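Local structure of ficolin-3 (Homo sapiens, 2J60) at residues R13-L18 against V41-D46; P152-D157 against W175-C180; Y181-N186 against I201-G206. The protein probably serves as a soluble pattern-recognition lectin of innate immunity, binding sugars on microbial surfaces through its fibrinogen-like domain. One frame throughout, in Å; residues are numbered along the deposited sequence. Where two conformers were deposited one is given.

Interaction 1: R13-L18 against V41-D46; sequences RNCREL and VFCDMD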
loop_
_atom_site.group_PDB
_atom_site.type_symbol
_atom_site.label_atom_id
_atom_site.label_comp_id
_atom_site.label_asym_id
_atom_site.label_seq_id
_atom_site.Cartn_x
_atom_site.Cartn_y
_atom_site.Cartn_z
ATOM N N ARG A 13 -18.484 2.131 -8.140
ATOM C CA ARG A 13 -17.316 1.350 -8.508
ATOM C C ARG A 13 -16.007 1.828 -7.837
ATOM O O ARG A 13 -15.021 1.090 -7.782
ATOM C CB ARG A 13 -17.176 1.304 -10.023
ATOM N N ASN A 14 -16.001 3.053 -7.303
ATOM C CA ASN A 14 -14.769 3.647 -6.789
ATOM C C ASN A 14 -15.047 4.926 -6.010
ATOM O O ASN A 14 -16.199 5.356 -5.946
ATOM C CB ASN A 14 -13.789 3.899 -7.935
ATOM C CG ASN A 14 -14.290 4.921 -8.937
ATOM O OD1 ASN A 14 -14.602 6.055 -8.582
ATOM N ND2 ASN A 14 -14.341 4.534 -10.207
ATOM N N CYS A 15 -14.012 5.525 -5.423
ATOM C CA CYS A 15 -14.214 6.690 -4.549
ATOM C C CYS A 15 -14.569 7.973 -5.314
ATOM O O CYS A 15 -15.238 8.866 -4.783
ATOM C CB CYS A 15 -13.006 6.908 -3.635
ATOM S SG CYS A 15 -12.769 5.575 -2.418
ATOM N N ARG A 16 -14.122 8.059 -6.556
ATOM C CA ARG A 16 -14.487 9.183 -7.422
ATOM C C ARG A 16 -15.990 9.228 -7.660
ATOM O O ARG A 16 -16.613 10.288 -7.572
ATOM C CB ARG A 16 -13.730 9.112 -8.753
ATOM C CG ARG A 16 -12.271 9.537 -8.667
ATOM C CD ARG A 16 -11.691 9.868 -10.057
ATOM N N GLU A 17 -16.587 8.076 -7.905
ATOM C CA GLU A 17 -18.029 8.010 -8.081
ATOM C C GLU A 17 -18.788 8.407 -6.819
ATOM O O GLU A 17 -19.815 9.103 -6.890
ATOM C CB GLU A 17 -18.457 6.618 -8.549
ATOM N N LEU A 18 -18.297 7.963 -5.664
ATOM C CA LEU A 18 -18.914 8.324 -4.410
ATOM C C LEU A 18 -18.897 9.843 -4.238
ATOM O O LEU A 18 -19.922 10.451 -3.912
ATOM C CB LEU A 18 -18.197 7.631 -3.242
ATOM C CG LEU A 18 -18.774 6.225 -3.107
ATOM C CD1 LEU A 18 -17.912 5.375 -2.225
ATOM C CD2 LEU A 18 -20.203 6.295 -2.575
ATOM N N VAL A 41 -14.183 0.194 2.009
ATOM C CA VAL A 41 -12.905 0.825 1.706
ATOM C C VAL A 41 -12.926 2.199 2.358
ATOM O O VAL A 41 -14.003 2.764 2.621
ATOM C CB VAL A 41 -12.620 1.017 0.181
ATOM C CG1 VAL A 41 -12.556 -0.349 -0.567
ATOM C CG2 VAL A 41 -13.648 1.934 -0.473
ATOM N N PHE A 42 -11.733 2.699 2.638
ATOM C CA PHE A 42 -11.578 4.066 3.101
ATOM C C PHE A 42 -11.364 5.029 1.912
ATOM O O PHE A 42 -10.383 4.918 1.166
ATOM C CB PHE A 42 -10.440 4.180 4.096
ATOM C CG PHE A 42 -10.400 5.521 4.779
ATOM C CD1 PHE A 42 -11.110 5.736 5.945
ATOM C CD2 PHE A 42 -9.702 6.580 4.217
ATOM C CE1 PHE A 42 -11.114 7.006 6.572
ATOM C CE2 PHE A 42 -9.708 7.831 4.834
ATOM C CZ PHE A 42 -10.411 8.027 6.016
ATOM N N CYS A 43 -12.283 5.975 1.754
ATOM C CA CYS A 43 -12.167 6.987 0.699
ATOM C C CYS A 43 -11.687 8.308 1.279
ATOM O O CYS A 43 -12.297 8.835 2.223
ATOM C CB CYS A 43 -13.519 7.240 0.046
ATOM S SG CYS A 43 -14.226 5.896 -0.985
ATOM N N ASP A 44 -10.641 8.881 0.692
ATOM C CA ASP A 44 -10.192 10.206 1.113
ATOM C C ASP A 44 -10.821 11.145 0.106
ATOM O O ASP A 44 -10.516 11.080 -1.090
ATOM C CB ASP A 44 -8.669 10.303 1.140
ATOM C CG ASP A 44 -8.162 11.679 1.604
ATOM O OD1 ASP A 44 -8.869 12.688 1.438
ATOM O OD2 ASP A 44 -7.050 11.753 2.172
ATOM N N MET A 45 -11.770 11.950 0.590
ATOM C CA MET A 45 -12.561 12.838 -0.271
ATOM C C MET A 45 -11.985 14.246 -0.286
ATOM O O MET A 45 -12.494 15.141 -0.982
ATOM C CB MET A 45 -14.009 12.860 0.215
ATOM C CG MET A 45 -14.610 11.463 0.261
ATOM S SD MET A 45 -14.350 10.691 -1.363
ATOM C CE MET A 45 -15.748 9.563 -1.439
ATOM N N ASP A 46 -10.903 14.425 0.454
ATOM C CA ASP A 46 -10.398 15.752 0.758
ATOM C C ASP A 46 -9.019 16.020 0.142
ATOM O O ASP A 46 -8.814 17.053 -0.480
ATOM C CB ASP A 46 -10.403 15.976 2.277
ATOM C CG ASP A 46 -10.430 17.449 2.660
ATOM O OD1 ASP A 46 -10.471 18.319 1.763
ATOM O OD2 ASP A 46 -10.406 17.736 3.872
#
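With chi1 at -66° in Cys15 and -69° in Cys43, each sulfur stands beside its own backbone N and anti to the carbonyl carbon, which turns the two sulfurs toward one another. They are joined covalently, Cys15 SG to Cys43 SG at 2.1 Å. The torsion about the S-S bond is -80°, a left-handed twist not far from a right angle, and the CA atoms of Cys15 and Cys43 lie 5.6 Å apart. Apolar groups pack around the bridge: Leu18 CD1 lies 3.9 Å from Cys43 SG, and Val41 CG2 is 4.2 Å from Cys15 SG. In this fibrinogen-like domain the disulfide ties the first turn of helix 15-20 to strand 38-44 of the antiparallel sheet. The helix start is held separately, since Asn14 occupies the N-cap position and its OD1 accepts from Glu17 N at 2.9 Å. At the far end of the strand, Asp44 OD1 takes the backbone N of Asp46 in an Asx turn, while Asp44 OD2 forms a salt bridge with Arg217 of strand 215-220. Met45, just past the strand, has its chain bent at the CB-CG bond, and its methyl reaches the helix: Met45 CE is 3.6 Å from Leu18 CB and, on the backbone side, 3.5 Å from Cys15 O.

Interaction 2: P152-D157 against W175-C180; sequences PFTTYD and WWYASC. With ABE (alpha-D-Abequopyranose), chain D.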
loop_
_atom_site.group_PDB
_atom_site.type_symbol
_atom_site.label_atom_id
_atom_site.label_comp_id
_atom_site.label_asym_id
_atom_site.label_seq_id
_atom_site.Cartn_x
_atom_site.Cartn_y
_atom_site.Cartn_z
ATOM N N PRO A 152 7.151 -10.185 -8.035
ATOM C CA PRO A 152 6.055 -10.867 -7.356
ATOM C C PRO A 152 6.034 -10.442 -5.886
ATOM O O PRO A 152 7.015 -9.941 -5.372
ATOM C CB PRO A 152 6.433 -12.353 -7.497
ATOM C CG PRO A 152 7.931 -12.330 -7.524
ATOM C CD PRO A 152 8.289 -11.089 -8.302
ATOM N N PHE A 153 4.902 -10.614 -5.231
ATOM C CA PHE A 153 4.819 -10.274 -3.816
ATOM C C PHE A 153 5.421 -11.433 -3.058
ATOM O O PHE A 153 5.212 -12.574 -3.458
ATOM C CB PHE A 153 3.359 -10.131 -3.436
ATOM C CG PHE A 153 3.133 -9.434 -2.113
ATOM C CD1 PHE A 153 3.159 -8.048 -2.043
ATOM C CD2 PHE A 153 2.810 -10.167 -0.964
ATOM C CE1 PHE A 153 2.918 -7.386 -0.852
ATOM C CE2 PHE A 153 2.581 -9.511 0.244
ATOM C CZ PHE A 153 2.629 -8.106 0.306
ATOM N N THR A 154 6.178 -11.171 -1.981
ATOM C CA THR A 154 6.546 -12.283 -1.082
ATOM C C THR A 154 6.273 -12.051 0.398
ATOM O O THR A 154 6.286 -10.917 0.869
ATOM C CB THR A 154 7.961 -12.931 -1.307
ATOM O OG1 THR A 154 8.866 -12.649 -0.231
ATOM C CG2 THR A 154 8.541 -12.622 -2.651
ATOM N N THR A 155 5.994 -13.158 1.092
ATOM C CA THR A 155 5.654 -13.165 2.532
ATOM C C THR A 155 6.521 -14.233 3.200
ATOM O O THR A 155 7.187 -14.990 2.505
ATOM C CB THR A 155 4.157 -13.479 2.780
ATOM O OG1 THR A 155 3.782 -14.738 2.187
ATOM C CG2 THR A 155 3.284 -12.412 2.175
ATOM N N TYR A 156 6.508 -14.316 4.524
ATOM C CA TYR A 156 7.357 -15.314 5.197
ATOM C C TYR A 156 7.040 -16.767 4.793
ATOM O O TYR A 156 7.885 -17.653 4.916
ATOM C CB TYR A 156 7.362 -15.113 6.732
ATOM C CG TYR A 156 6.051 -15.417 7.424
ATOM C CD1 TYR A 156 5.559 -16.721 7.490
ATOM C CD2 TYR A 156 5.301 -14.395 8.004
ATOM C CE1 TYR A 156 4.354 -17.000 8.116
ATOM C CE2 TYR A 156 4.108 -14.664 8.640
ATOM C CZ TYR A 156 3.646 -15.957 8.698
ATOM O OH TYR A 156 2.460 -16.210 9.317
ATOM N N ASP A 157 5.837 -17.027 4.297
ATOM C CA ASP A 157 5.488 -18.402 3.940
ATOM C C ASP A 157 5.371 -18.568 2.436
ATOM O O ASP A 157 4.935 -19.612 1.952
ATOM C CB ASP A 157 4.202 -18.855 4.646
ATOM C CG ASP A 157 3.001 -17.974 4.313
ATOM O OD1 ASP A 157 3.215 -16.838 3.881
ATOM O OD2 ASP A 157 1.849 -18.428 4.462
ATOM N N TRP A 175 6.298 -7.573 0.783
ATOM C CA TRP A 175 6.462 -6.607 -0.286
ATOM C C TRP A 175 6.809 -7.338 -1.565
ATOM O O TRP A 175 6.990 -8.576 -1.569
ATOM C CB TRP A 175 7.598 -5.673 0.087
ATOM C CG TRP A 175 7.537 -4.287 -0.487
ATOM C CD1 TRP A 175 8.455 -3.719 -1.326
ATOM C CD2 TRP A 175 6.556 -3.277 -0.221
ATOM N NE1 TRP A 175 8.116 -2.424 -1.594
ATOM C CE2 TRP A 175 6.959 -2.116 -0.928
ATOM C CE3 TRP A 175 5.394 -3.227 0.570
ATOM C CZ2 TRP A 175 6.221 -0.918 -0.903
ATOM C CZ3 TRP A 175 4.660 -2.036 0.607
ATOM C CH2 TRP A 175 5.074 -0.897 -0.138
ATOM N N TRP A 176 6.925 -6.562 -2.639
ATOM C CA TRP A 176 7.305 -7.103 -3.927
ATOM C C TRP A 176 8.826 -7.136 -3.906
ATOM O O TRP A 176 9.481 -6.427 -4.665
ATOM C CB TRP A 176 6.759 -6.219 -5.040
ATOM C CG TRP A 176 5.269 -6.113 -5.003
ATOM C CD1 TRP A 176 4.380 -6.967 -5.588
ATOM C CD2 TRP A 176 4.486 -5.098 -4.357
ATOM N NE1 TRP A 176 3.103 -6.553 -5.357
ATOM C CE2 TRP A 176 3.131 -5.404 -4.608
ATOM C CE3 TRP A 176 4.796 -3.952 -3.604
ATOM C CZ2 TRP A 176 2.079 -4.628 -4.105
ATOM C CZ3 TRP A 176 3.733 -3.167 -3.106
ATOM C CH2 TRP A 176 2.399 -3.511 -3.371
ATOM N N TYR A 177 9.378 -7.950 -3.009
ATOM C CA TYR A 177 10.819 -7.938 -2.752
ATOM C C TYR A 177 11.672 -8.292 -3.956
ATOM O O TYR A 177 11.270 -9.079 -4.809
ATOM C CB TYR A 177 11.190 -8.840 -1.567
ATOM C CG TYR A 177 10.689 -8.287 -0.262
ATOM C CD1 TYR A 177 11.146 -7.067 0.212
ATOM C CD2 TYR A 177 9.731 -8.966 0.485
ATOM C CE1 TYR A 177 10.703 -6.547 1.415
ATOM C CE2 TYR A 177 9.267 -8.449 1.674
ATOM C CZ TYR A 177 9.763 -7.246 2.144
ATOM O OH TYR A 177 9.287 -6.730 3.326
ATOM N N ALA A 178 12.843 -7.675 -4.007
ATOM C CA ALA A 178 13.890 -8.070 -4.939
ATOM C C ALA A 178 14.924 -8.862 -4.130
ATOM O O ALA A 178 14.798 -10.084 -3.951
ATOM C CB ALA A 178 14.518 -6.841 -5.567
ATOM N N SER A 179 15.932 -8.162 -3.639
ATOM C CA SER A 179 16.874 -8.739 -2.692
ATOM C C SER A 179 17.651 -7.652 -1.974
ATOM O O SER A 179 18.877 -7.624 -2.090
ATOM C CB SER A 179 17.857 -9.693 -3.391
ATOM O OG SER A 179 18.423 -9.087 -4.540
ATOM N N CYS A 180 16.969 -6.796 -1.199
ATOM C CA CYS A 180 15.522 -6.941 -0.934
ATOM C C CYS A 180 14.595 -5.792 -1.341
ATOM O O CYS A 180 13.545 -6.037 -1.963
ATOM C CB CYS A 180 15.270 -7.295 0.526
ATOM S SG CYS A 180 15.858 -8.946 0.962
HETATM C C1 ABE D . 17.581 -4.395 1.864
HETATM C C2 ABE D . 18.139 -3.057 2.343
HETATM C C3 ABE D . 19.652 -2.993 2.202
HETATM C C4 ABE D . 20.297 -4.237 2.809
HETATM C C5 ABE D . 19.637 -5.495 2.243
HETATM C C6 ABE D . 20.265 -6.776 2.788
HETATM O O1 ABE D . 17.747 -4.549 0.440
HETATM O O2 ABE D . 17.560 -1.975 1.610
HETATM O O5 ABE D . 18.244 -5.457 2.555
#
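Phe153, Trp176 and Thr154 bury the most surface here; the first two meet ring to ring, and Thr154 pairs through its backbone. Phe153 carries its ring CG anti to the backbone N (chi1 -165°), a placement that aims one ring edge at the indole of Trp176. The pair is T-shaped: the planes stand at 79°, the centroid of the Phe153 ring is 5.1 Å from that of the Trp176 five-membered ring, and Phe153 CD1 lies 3.6 Å above the Trp176 plane, toward its rim. The polar end of the indole is occupied as well, Trp176 NE1 donating to the carbonyl of Tyr129. A face of the Phe153 ring also receives Trp175 N, 3.7 Å above its plane.

Thr154 pairs with Trp175 in a single antiparallel hydrogen-bonded bridge. The bond from Thr154 N to Trp175 O is short and almost straight (2.8 Å, N-H...O 176°), whereas its return partner, Trp175 N to Thr154 O, is weak at 3.3 Å. Just beyond the bridge the chain folds back in an inverse gamma turn centred on Trp176, and Trp176 CA lies 3.2 Å from Pro152 O, a CA-H...O contact. This pairing joins two long loops of the fibrinogen-like domain, on either side of helix 167-171. Thr154 OG1 lies 3.9 Å from Tyr177 CD2 at the edge of the tyrosine ring; it is a buried hydroxyl oxygen with no polar partner in the model.

Downstream, a cis peptide precedes Cys180, whose SG is in a disulfide with Cys167. Its backbone N donates to O1 of the bound abequose at 2.9 Å.

Interaction 3: Y181-N186 against I201-G206; sequences YRSNLN and IDWASG. With ABE (alpha-D-Abequopyranose), chain D.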
loop_
_atom_site.group_PDB
_atom_site.type_symbol
_atom_site.label_atom_id
_atom_site.label_comp_id
_atom_site.label_asym_id
_atom_site.label_seq_id
_atom_site.Cartn_x
_atom_site.Cartn_y
_atom_site.Cartn_z
ATOM N N TYR A 181 14.963 -4.555 -1.014
ATOM C CA TYR A 181 14.072 -3.444 -1.338
ATOM C C TYR A 181 14.690 -2.047 -1.407
ATOM O O TYR A 181 15.802 -1.800 -0.930
ATOM C CB TYR A 181 12.916 -3.409 -0.334
ATOM C CG TYR A 181 13.359 -3.090 1.072
ATOM C CD1 TYR A 181 13.454 -1.774 1.507
ATOM C CD2 TYR A 181 13.687 -4.106 1.968
ATOM C CE1 TYR A 181 13.858 -1.475 2.776
ATOM C CE2 TYR A 181 14.096 -3.809 3.257
ATOM C CZ TYR A 181 14.172 -2.490 3.652
ATOM O OH TYR A 181 14.571 -2.181 4.926
ATOM N N ARG A 182 13.916 -1.136 -1.996
ATOM C CA ARG A 182 14.160 0.295 -1.926
ATOM C C ARG A 182 13.057 0.921 -1.046
ATOM O O ARG A 182 13.229 2.016 -0.510
ATOM C CB ARG A 182 14.126 0.920 -3.336
ATOM C CG ARG A 182 15.296 0.511 -4.256
ATOM C CD ARG A 182 16.366 1.594 -4.344
ATOM N NE ARG A 182 15.782 2.857 -4.779
ATOM C CZ ARG A 182 16.286 4.047 -4.483
ATOM N NH1 ARG A 182 17.394 4.134 -3.759
ATOM N NH2 ARG A 182 15.686 5.141 -4.911
ATOM N N SER A 183 11.922 0.213 -0.906
ATOM C CA SER A 183 10.822 0.615 -0.004
ATOM C C SER A 183 10.294 -0.610 0.741
ATOM O O SER A 183 10.379 -1.749 0.250
ATOM C CB SER A 183 9.678 1.303 -0.756
ATOM O OG SER A 183 9.225 0.480 -1.829
ATOM N N ASN A 184 9.726 -0.376 1.917
ATOM C CA ASN A 184 9.307 -1.471 2.793
ATOM C C ASN A 184 8.184 -0.967 3.703
ATOM O O ASN A 184 8.268 -1.064 4.919
ATOM C CB ASN A 184 10.518 -1.927 3.613
ATOM C CG ASN A 184 10.308 -3.258 4.316
ATOM O OD1 ASN A 184 9.802 -4.234 3.731
ATOM N ND2 ASN A 184 10.708 -3.312 5.586
ATOM N N LEU A 185 7.136 -0.418 3.103
ATOM C CA LEU A 185 6.099 0.288 3.872
ATOM C C LEU A 185 5.219 -0.612 4.773
ATOM O O LEU A 185 4.497 -0.113 5.625
ATOM C CB LEU A 185 5.231 1.119 2.942
ATOM C CG LEU A 185 5.991 2.225 2.199
ATOM C CD1 LEU A 185 4.995 2.947 1.332
ATOM C CD2 LEU A 185 6.685 3.199 3.186
ATOM N N ASN A 186 5.292 -1.919 4.557
ATOM C CA ASN A 186 4.575 -2.887 5.359
ATOM C C ASN A 186 5.532 -3.481 6.386
ATOM O O ASN A 186 5.243 -4.512 7.016
ATOM C CB ASN A 186 4.028 -4.007 4.467
ATOM C CG ASN A 186 2.837 -3.574 3.654
ATOM O OD1 ASN A 186 2.168 -2.592 3.979
ATOM N ND2 ASN A 186 2.540 -4.329 2.603
ATOM N N ILE A 201 10.021 0.808 8.230
ATOM C CA ILE A 201 9.084 1.425 7.293
ATOM C C ILE A 201 9.884 2.472 6.528
ATOM O O ILE A 201 9.837 3.669 6.817
ATOM C CB ILE A 201 7.834 2.009 8.052
ATOM C CG1 ILE A 201 7.066 0.878 8.764
ATOM C CG2 ILE A 201 6.892 2.760 7.113
ATOM C CD1 ILE A 201 6.040 1.364 9.815
ATOM N N ASP A 202 10.648 1.980 5.560
ATOM C CA ASP A 202 11.703 2.732 4.920
ATOM C C ASP A 202 11.289 3.139 3.501
ATOM O O ASP A 202 10.547 2.410 2.818
ATOM C CB ASP A 202 12.975 1.873 4.833
ATOM C CG ASP A 202 13.489 1.385 6.203
ATOM O OD1 ASP A 202 13.141 1.967 7.256
ATOM O OD2 ASP A 202 14.247 0.391 6.207
ATOM N N TRP A 203 11.758 4.312 3.080
ATOM C CA TRP A 203 11.667 4.780 1.683
ATOM C C TRP A 203 13.085 5.226 1.241
ATOM O O TRP A 203 13.552 6.279 1.650
ATOM C CB TRP A 203 10.638 5.921 1.585
ATOM C CG TRP A 203 10.173 6.287 0.173
ATOM C CD1 TRP A 203 10.599 7.351 -0.566
ATOM C CD2 TRP A 203 9.189 5.607 -0.646
ATOM N NE1 TRP A 203 9.969 7.370 -1.788
ATOM C CE2 TRP A 203 9.101 6.315 -1.864
ATOM C CE3 TRP A 203 8.388 4.472 -0.468
ATOM C CZ2 TRP A 203 8.230 5.932 -2.900
ATOM C CZ3 TRP A 203 7.531 4.087 -1.495
ATOM C CH2 TRP A 203 7.461 4.820 -2.698
ATOM N N ALA A 204 13.785 4.421 0.439
ATOM C CA ALA A 204 15.232 4.676 0.234
ATOM C C ALA A 204 15.565 6.096 -0.250
ATOM O O ALA A 204 16.443 6.750 0.305
ATOM C CB ALA A 204 15.863 3.625 -0.689
ATOM N N SER A 205 14.856 6.574 -1.269
ATOM C CA SER A 205 15.115 7.884 -1.841
ATOM C C SER A 205 14.670 9.007 -0.920
ATOM O O SER A 205 14.961 10.178 -1.170
ATOM C CB SER A 205 14.366 8.028 -3.152
ATOM O OG SER A 205 12.984 7.814 -2.921
ATOM N N GLY A 206 13.919 8.663 0.123
ATOM C CA GLY A 206 13.490 9.653 1.097
ATOM C C GLY A 206 14.519 9.747 2.197
ATOM O O GLY A 206 15.564 10.372 2.027
HETATM C C1 ABE D . 17.581 -4.395 1.864
HETATM C C2 ABE D . 18.139 -3.057 2.343
HETATM C C3 ABE D . 19.652 -2.993 2.202
HETATM C C4 ABE D . 20.297 -4.237 2.809
HETATM C C5 ABE D . 19.637 -5.495 2.243
HETATM C C6 ABE D . 20.265 -6.776 2.788
HETATM O O1 ABE D . 17.747 -4.549 0.440
HETATM O O2 ABE D . 17.560 -1.975 1.610
HETATM O O5 ABE D . 18.244 -5.457 2.555
#
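Next to the bound abequose, in this fibrinogen-like lectin domain, two loop segments pair through a single beta bridge between Ser183 and Trp203, CA to CA 4.6 Å. The segments run in opposite directions, as the register Arg182-Ala204 and Asn184-Asp202 shows. Two backbone bonds flank the bridge: Ala204 N reaches Arg182 O at 2.6 Å, and Asn184 N reaches Asp202 O at 3.0 Å. The turn starts at the bridge residue itself: Trp203 to Gly206 form a type I turn.

Tyr181 connects this frame with the sugar. Its backbone N donates to abequose O1, and its O accepts from abequose O2 at 3.1 Å. In the one of its two deposited conformers considered here, CG sits between the backbone N and the carbonyl carbon (chi1 66°); one ring face then has abequose O2 over its centre, while Asn184 CB packs against the opposite face. The same conformer brings Tyr181 OH to Asp202 OD2 at 2.9 Å, on the anti side and 25° out of the carboxylate plane. Since OD2 also accepts from Gly200 N and Gly210 N, three donors surround this oxygen and would probably favour its negative charge.

On the flank, the Arg182 guanidinium lays a face over Ala204 CB, 3.5 Å from NH1, with NH2 bonded to the carbonyl of Asp143. Trp203 is packed by Ser183 and Leu185, where Ser183 CB lies 3.4 Å from Trp203 CE3 and Leu185 CD1 stands 4.0 Å from Trp203 CZ3.

Overall arrangement
All three contacts are mainly buried, yet they occupy two ends of one domain. Interaction 1 lies across the chain's centre from the others, its centre about 29 Å from that of interaction 2 and 26 Å from that of interaction 3. There, helix meets regular sheet through a covalent link and apolar packing. Interactions 2 and 3 join irregular loops by backbone bonds, but the aromatic ring pair belongs to interaction 2, whereas interaction 3 adds a tyrosine-aspartate bond and a partly exposed flank of Arg182, Ala204 and Ser205. These two touch: Tyr177 OH lies 2.6 Å from Asn184 OD1, a probable hydrogen bond. The abequose lies against both, where one segment runs straight into the next.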